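Local coordinates for protein type C neurotoxin (Clostridium botulinum, PDB 3PME) that probably binds gangliosides and phospholipid at the nerve-cell surface, serving as the receptor-binding domain of a type C/D mosaic botulinum neurotoxin, at residues L231-E236 against P283-L288; K276-K281 against D292-M297. All coordinates share one frame; numbering follows the deposited sequence.

Contact 1: residues L231-E236 against P283-L288; sequences LKFDTE and PYSRIL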
# COMPACT_ATOMS: atom_id res chain seq x y z
N LEU A 231 8.86 -2.13 1.04
CA LEU A 231 9.51 -3.33 0.52
C LEU A 231 10.82 -3.49 1.27
O LEU A 231 11.49 -2.49 1.57
CB LEU A 231 9.76 -3.17 -0.99
CG LEU A 231 10.00 -4.47 -1.76
CD1 LEU A 231 8.68 -5.22 -1.95
CD2 LEU A 231 10.64 -4.16 -3.10
N LYS A 232 11.18 -4.73 1.60
CA LYS A 232 12.38 -4.98 2.39
C LYS A 232 13.26 -6.05 1.77
O LYS A 232 12.77 -6.99 1.15
CB LYS A 232 12.00 -5.45 3.80
CG LYS A 232 11.23 -4.42 4.63
CD LYS A 232 10.67 -5.04 5.91
CE LYS A 232 9.56 -6.04 5.61
NZ LYS A 232 8.89 -6.54 6.86
N PHE A 233 14.56 -5.91 1.97
CA PHE A 233 15.47 -6.98 1.62
C PHE A 233 15.16 -8.24 2.43
O PHE A 233 14.63 -8.16 3.53
CB PHE A 233 16.90 -6.51 1.84
CG PHE A 233 17.33 -5.44 0.89
CD1 PHE A 233 17.52 -5.73 -0.46
CD2 PHE A 233 17.52 -4.15 1.33
CE1 PHE A 233 17.90 -4.74 -1.34
CE2 PHE A 233 17.89 -3.14 0.45
CZ PHE A 233 18.09 -3.43 -0.89
N ASP A 234 15.47 -9.41 1.86
CA ASP A 234 15.27 -10.71 2.53
C ASP A 234 13.85 -11.26 2.66
O ASP A 234 13.64 -12.48 2.70
CB ASP A 234 15.93 -10.73 3.90
CG ASP A 234 17.41 -10.57 3.81
OD1 ASP A 234 18.11 -11.60 3.70
OD2 ASP A 234 17.88 -9.41 3.82
N THR A 235 12.86 -10.40 2.74
CA THR A 235 11.48 -10.84 2.89
C THR A 235 11.08 -11.63 1.65
O THR A 235 11.44 -11.29 0.52
CB THR A 235 10.54 -9.62 3.08
OG1 THR A 235 10.83 -9.01 4.34
CG2 THR A 235 9.06 -10.01 3.04
N GLU A 236 10.32 -12.70 1.86
CA GLU A 236 9.81 -13.46 0.73
C GLU A 236 8.66 -12.71 0.07
O GLU A 236 7.75 -12.23 0.75
CB GLU A 236 9.39 -14.86 1.15
CG GLU A 236 10.60 -15.72 1.50
CD GLU A 236 10.26 -17.17 1.79
OE1 GLU A 236 9.08 -17.55 1.66
OE2 GLU A 236 11.20 -17.92 2.15
N PRO A 283 20.23 -6.90 6.37
CA PRO A 283 19.08 -7.78 6.21
C PRO A 283 17.79 -7.09 6.65
O PRO A 283 17.75 -6.44 7.69
CB PRO A 283 19.40 -8.94 7.15
CG PRO A 283 20.90 -9.03 7.08
CD PRO A 283 21.37 -7.59 7.00
N TYR A 284 16.75 -7.23 5.83
CA TYR A 284 15.44 -6.68 6.13
C TYR A 284 15.35 -5.15 6.16
O TYR A 284 14.35 -4.61 6.60
CB TYR A 284 14.85 -7.31 7.39
CG TYR A 284 14.76 -8.82 7.32
CD1 TYR A 284 15.79 -9.61 7.79
CD2 TYR A 284 13.64 -9.45 6.79
CE1 TYR A 284 15.73 -10.99 7.73
CE2 TYR A 284 13.56 -10.84 6.73
CZ TYR A 284 14.61 -11.60 7.20
OH TYR A 284 14.55 -12.97 7.16
N SER A 285 16.38 -4.46 5.67
CA SER A 285 16.27 -3.01 5.54
C SER A 285 15.35 -2.61 4.37
O SER A 285 15.08 -3.43 3.48
CB SER A 285 17.65 -2.34 5.39
OG SER A 285 18.27 -2.67 4.17
N ARG A 286 14.86 -1.38 4.39
CA ARG A 286 13.96 -0.92 3.34
C ARG A 286 14.67 -0.81 2.00
O ARG A 286 15.83 -0.39 1.93
CB ARG A 286 13.33 0.42 3.71
CG ARG A 286 12.39 0.36 4.88
CD ARG A 286 11.91 1.74 5.27
NE ARG A 286 10.80 1.68 6.21
CZ ARG A 286 10.08 2.73 6.60
NH1 ARG A 286 10.39 3.94 6.14
NH2 ARG A 286 9.08 2.58 7.45
N ILE A 287 13.96 -1.20 0.95
CA ILE A 287 14.46 -1.06 -0.41
C ILE A 287 14.04 0.29 -0.96
O ILE A 287 12.86 0.64 -0.98
CB ILE A 287 13.94 -2.19 -1.30
CG1 ILE A 287 14.43 -3.54 -0.74
CG2 ILE A 287 14.44 -2.00 -2.73
CD1 ILE A 287 13.91 -4.76 -1.50
N LEU A 288 15.03 1.07 -1.40
CA LEU A 288 14.79 2.44 -1.83
C LEU A 288 14.82 2.60 -3.33
O LEU A 288 15.46 1.84 -4.05
CB LEU A 288 15.83 3.37 -1.20
CG LEU A 288 15.90 3.35 0.32
CD1 LEU A 288 16.86 4.43 0.82
CD2 LEU A 288 14.53 3.51 0.96
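Two irregular loops run alongside each other through a single backbone bridge at Lys232 and Arg286, fastened by two backbone hydrogen bonds, Ile287 N to Leu231 O and Phe233 N to Ser285 O, both 2.9 Å. The second bond comes in nearly along the C=O axis of Ser285, whereas Ile287 N lies above the carbonyl plane of Leu231. Ile287 turns toward the other loop with CG1 anti to its own carbonyl carbon, which sets that methylene over the centre of the Phe233 ring, 3.5 Å from CG1 to the centroid and almost on the ring normal. Its CD1 reaches on past the backbone of Lys232 to the CD2 methyl of Leu231 at 3.7 Å, and Leu231 and Ile287 also rest on Ile345 of strand 343-347. At the edge of the same phenyl ring sits Ser285 OG, 3.3 Å from Phe233 CD2; this hydroxyl is bonded to Asn282 O. The outer end mixes polar and aromatic contacts. Asp234, at positive phi (74°), turns its CB over the centre of the Tyr284 ring, 3.6 Å from the centroid, in a CH-pi contact. Its OD2 takes the N-H of Tyr284 from above the carboxylate plane at 3.2 Å, while OD1 forms a salt bridge with Lys276, so both oxygens are engaged. Thr235 OG1 meets the edge of the tyrosine ring. With Leu231, Phe233 and Ile287 buried and Tyr284 exposed, the contact ties the loop leading into strand 238-241 to the loop between strands 273-277 and 292-299 in the C-terminal beta-trefoil subdomain of this clostridial neurotoxin.

Contact 2: residues K276-K281 against D292-M297; sequences KSAANK and DIMFHM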
# COMPACT_ATOMS: atom_id res chain seq x y z
N LYS A 276 18.01 -9.17 -2.64
CA LYS A 276 19.28 -8.96 -1.96
C LYS A 276 19.91 -7.65 -2.40
O LYS A 276 19.74 -7.22 -3.54
CB LYS A 276 20.24 -10.12 -2.25
CG LYS A 276 19.71 -11.50 -1.89
CD LYS A 276 19.65 -11.66 -0.40
CE LYS A 276 19.31 -13.07 0.01
NZ LYS A 276 19.28 -13.17 1.49
N SER A 277 20.62 -7.00 -1.49
CA SER A 277 21.26 -5.73 -1.81
C SER A 277 22.61 -5.95 -2.49
O SER A 277 23.44 -6.71 -1.99
CB SER A 277 21.47 -4.91 -0.54
OG SER A 277 22.14 -3.70 -0.85
N ALA A 278 22.82 -5.29 -3.62
CA ALA A 278 24.11 -5.36 -4.31
C ALA A 278 25.10 -4.37 -3.70
O ALA A 278 26.26 -4.31 -4.12
CB ALA A 278 23.93 -5.08 -5.79
N ALA A 279 24.64 -3.62 -2.71
CA ALA A 279 25.45 -2.57 -2.10
C ALA A 279 25.65 -2.82 -0.60
O ALA A 279 26.00 -1.91 0.15
CB ALA A 279 24.80 -1.20 -2.33
N ASN A 280 25.39 -4.05 -0.18
CA ASN A 280 25.65 -4.50 1.18
C ASN A 280 24.76 -3.91 2.29
O ASN A 280 25.17 -3.84 3.45
CB ASN A 280 27.12 -4.30 1.53
CG ASN A 280 27.55 -5.14 2.71
OD1 ASN A 280 28.44 -4.76 3.47
ND2 ASN A 280 26.91 -6.29 2.87
N LYS A 281 23.54 -3.51 1.95
CA LYS A 281 22.61 -3.02 2.97
C LYS A 281 22.20 -4.15 3.93
O LYS A 281 22.29 -5.32 3.58
CB LYS A 281 21.38 -2.38 2.31
CG LYS A 281 21.74 -1.22 1.38
CD LYS A 281 20.51 -0.64 0.68
CE LYS A 281 19.97 0.57 1.42
NZ LYS A 281 18.83 1.23 0.71
N ASP A 292 20.40 -0.88 -6.16
CA ASP A 292 20.89 -2.01 -6.97
C ASP A 292 20.64 -3.29 -6.18
O ASP A 292 21.05 -3.42 -5.03
CB ASP A 292 22.40 -1.89 -7.23
CG ASP A 292 22.73 -1.06 -8.47
OD1 ASP A 292 21.82 -0.44 -9.06
OD2 ASP A 292 23.91 -1.04 -8.87
N ILE A 293 19.98 -4.25 -6.83
CA ILE A 293 19.47 -5.42 -6.14
C ILE A 293 19.72 -6.69 -6.95
O ILE A 293 20.03 -6.63 -8.14
CB ILE A 293 17.95 -5.29 -5.89
CG1 ILE A 293 17.20 -5.27 -7.23
CG2 ILE A 293 17.67 -4.03 -5.13
CD1 ILE A 293 15.68 -5.30 -7.08
N MET A 294 19.62 -7.83 -6.28
CA MET A 294 19.62 -9.13 -6.94
C MET A 294 18.39 -9.89 -6.46
O MET A 294 17.88 -9.61 -5.38
CB MET A 294 20.90 -9.89 -6.59
CG MET A 294 22.13 -9.18 -7.10
SD MET A 294 23.66 -9.80 -6.39
CE MET A 294 23.48 -9.30 -4.67
N PHE A 295 17.91 -10.83 -7.26
CA PHE A 295 16.77 -11.65 -6.87
C PHE A 295 17.23 -13.07 -6.62
O PHE A 295 17.92 -13.65 -7.47
CB PHE A 295 15.72 -11.68 -8.00
CG PHE A 295 15.14 -10.34 -8.33
CD1 PHE A 295 14.10 -9.81 -7.59
CD2 PHE A 295 15.64 -9.61 -9.40
CE1 PHE A 295 13.57 -8.57 -7.89
CE2 PHE A 295 15.11 -8.36 -9.72
CZ PHE A 295 14.07 -7.84 -8.97
N HIS A 296 16.90 -13.63 -5.46
CA HIS A 296 17.18 -15.03 -5.19
C HIS A 296 15.90 -15.84 -5.18
O HIS A 296 14.82 -15.32 -4.90
CB HIS A 296 17.92 -15.21 -3.86
CG HIS A 296 19.37 -14.83 -3.93
ND1 HIS A 296 20.30 -15.28 -3.01
CD2 HIS A 296 20.05 -14.08 -4.82
CE1 HIS A 296 21.48 -14.79 -3.32
NE2 HIS A 296 21.37 -14.07 -4.41
N MET A 297 16.01 -17.12 -5.52
CA MET A 297 14.88 -18.03 -5.42
C MET A 297 15.38 -19.36 -4.88
O MET A 297 16.34 -19.92 -5.40
CB MET A 297 14.20 -18.26 -6.77
CG MET A 297 12.97 -19.17 -6.68
SD MET A 297 12.27 -19.66 -8.28
CE MET A 297 11.44 -18.15 -8.77
O HOH W 1 21.10 -2.02 -2.62
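A lysine chain laid across a histidine ring marks this contact: Lys276 CG stands over the centre of the His296 imidazole, 3.8 Å from the centroid and 3° off the ring normal. The first torsion, with CG anti to the carbonyl carbon, sets that methylene over the ring; the bend at chi2 (-71°) then directs CD, and the chain runs on extended, passing CE 3.9 Å from His296 ND1. The two side chains cross at about a right angle. NZ goes on to a salt bridge with Asp234, and His296 ND1 is hydrogen-bonded to Glu303; those acidic partners probably ease any repulsion between the ammonium and a protonated imidazole. Beneath the side chains, Lys276 and Met294 form an antiparallel hydrogen-bonded pair, Lys276 N to Met294 O and Met294 N to Lys276 O both at 2.8 Å, each donor in the plane of the carbonyl it meets. Ser277 and Ile293 follow as the non-hydrogen-bonded pair. This pairing joins strands 273-277 and 292-299 of the beta-trefoil subdomain, at the place where the first strand gives way to a loop. Ala278 N still reaches Asp292 O at 2.9 Å, but from above the carbonyl plane, as the chain turns off the sheet. Ser277 OG, anti to its own backbone N (chi1 178°), accepts from Ala279 N in an ST turn and also from Lys281 N, each at 3.1 Å. A water bridges that hydroxyl to Asp292 O, giving the carbonyl a second donor. On the face it shares with Lys276, Met294 bends at chi3 and brings its CE methyl to 3.7 Å from Ser277 O and alongside Ala278.

Overall arrangement
Both contacts use the chain between residues 273 and 299: contact 2 pairs the two strands, and contact 1 packs part of the long loop between them against 231-236. Their centres lie 9 Å apart and their segments alternate along the chain. The Asp234-Lys276 salt bridge joins them directly, and the Phe233 ring rests on the backbone at Lys276 and Ser277. Each is partly buried. Contact 1 has its buried side at Leu231, Phe233 and Ile287, with few backbone bonds for the surface it covers; contact 2 buries Ile293 and Met294 and depends more on regular sheet bonding, with a hydrated turn at its exposed end.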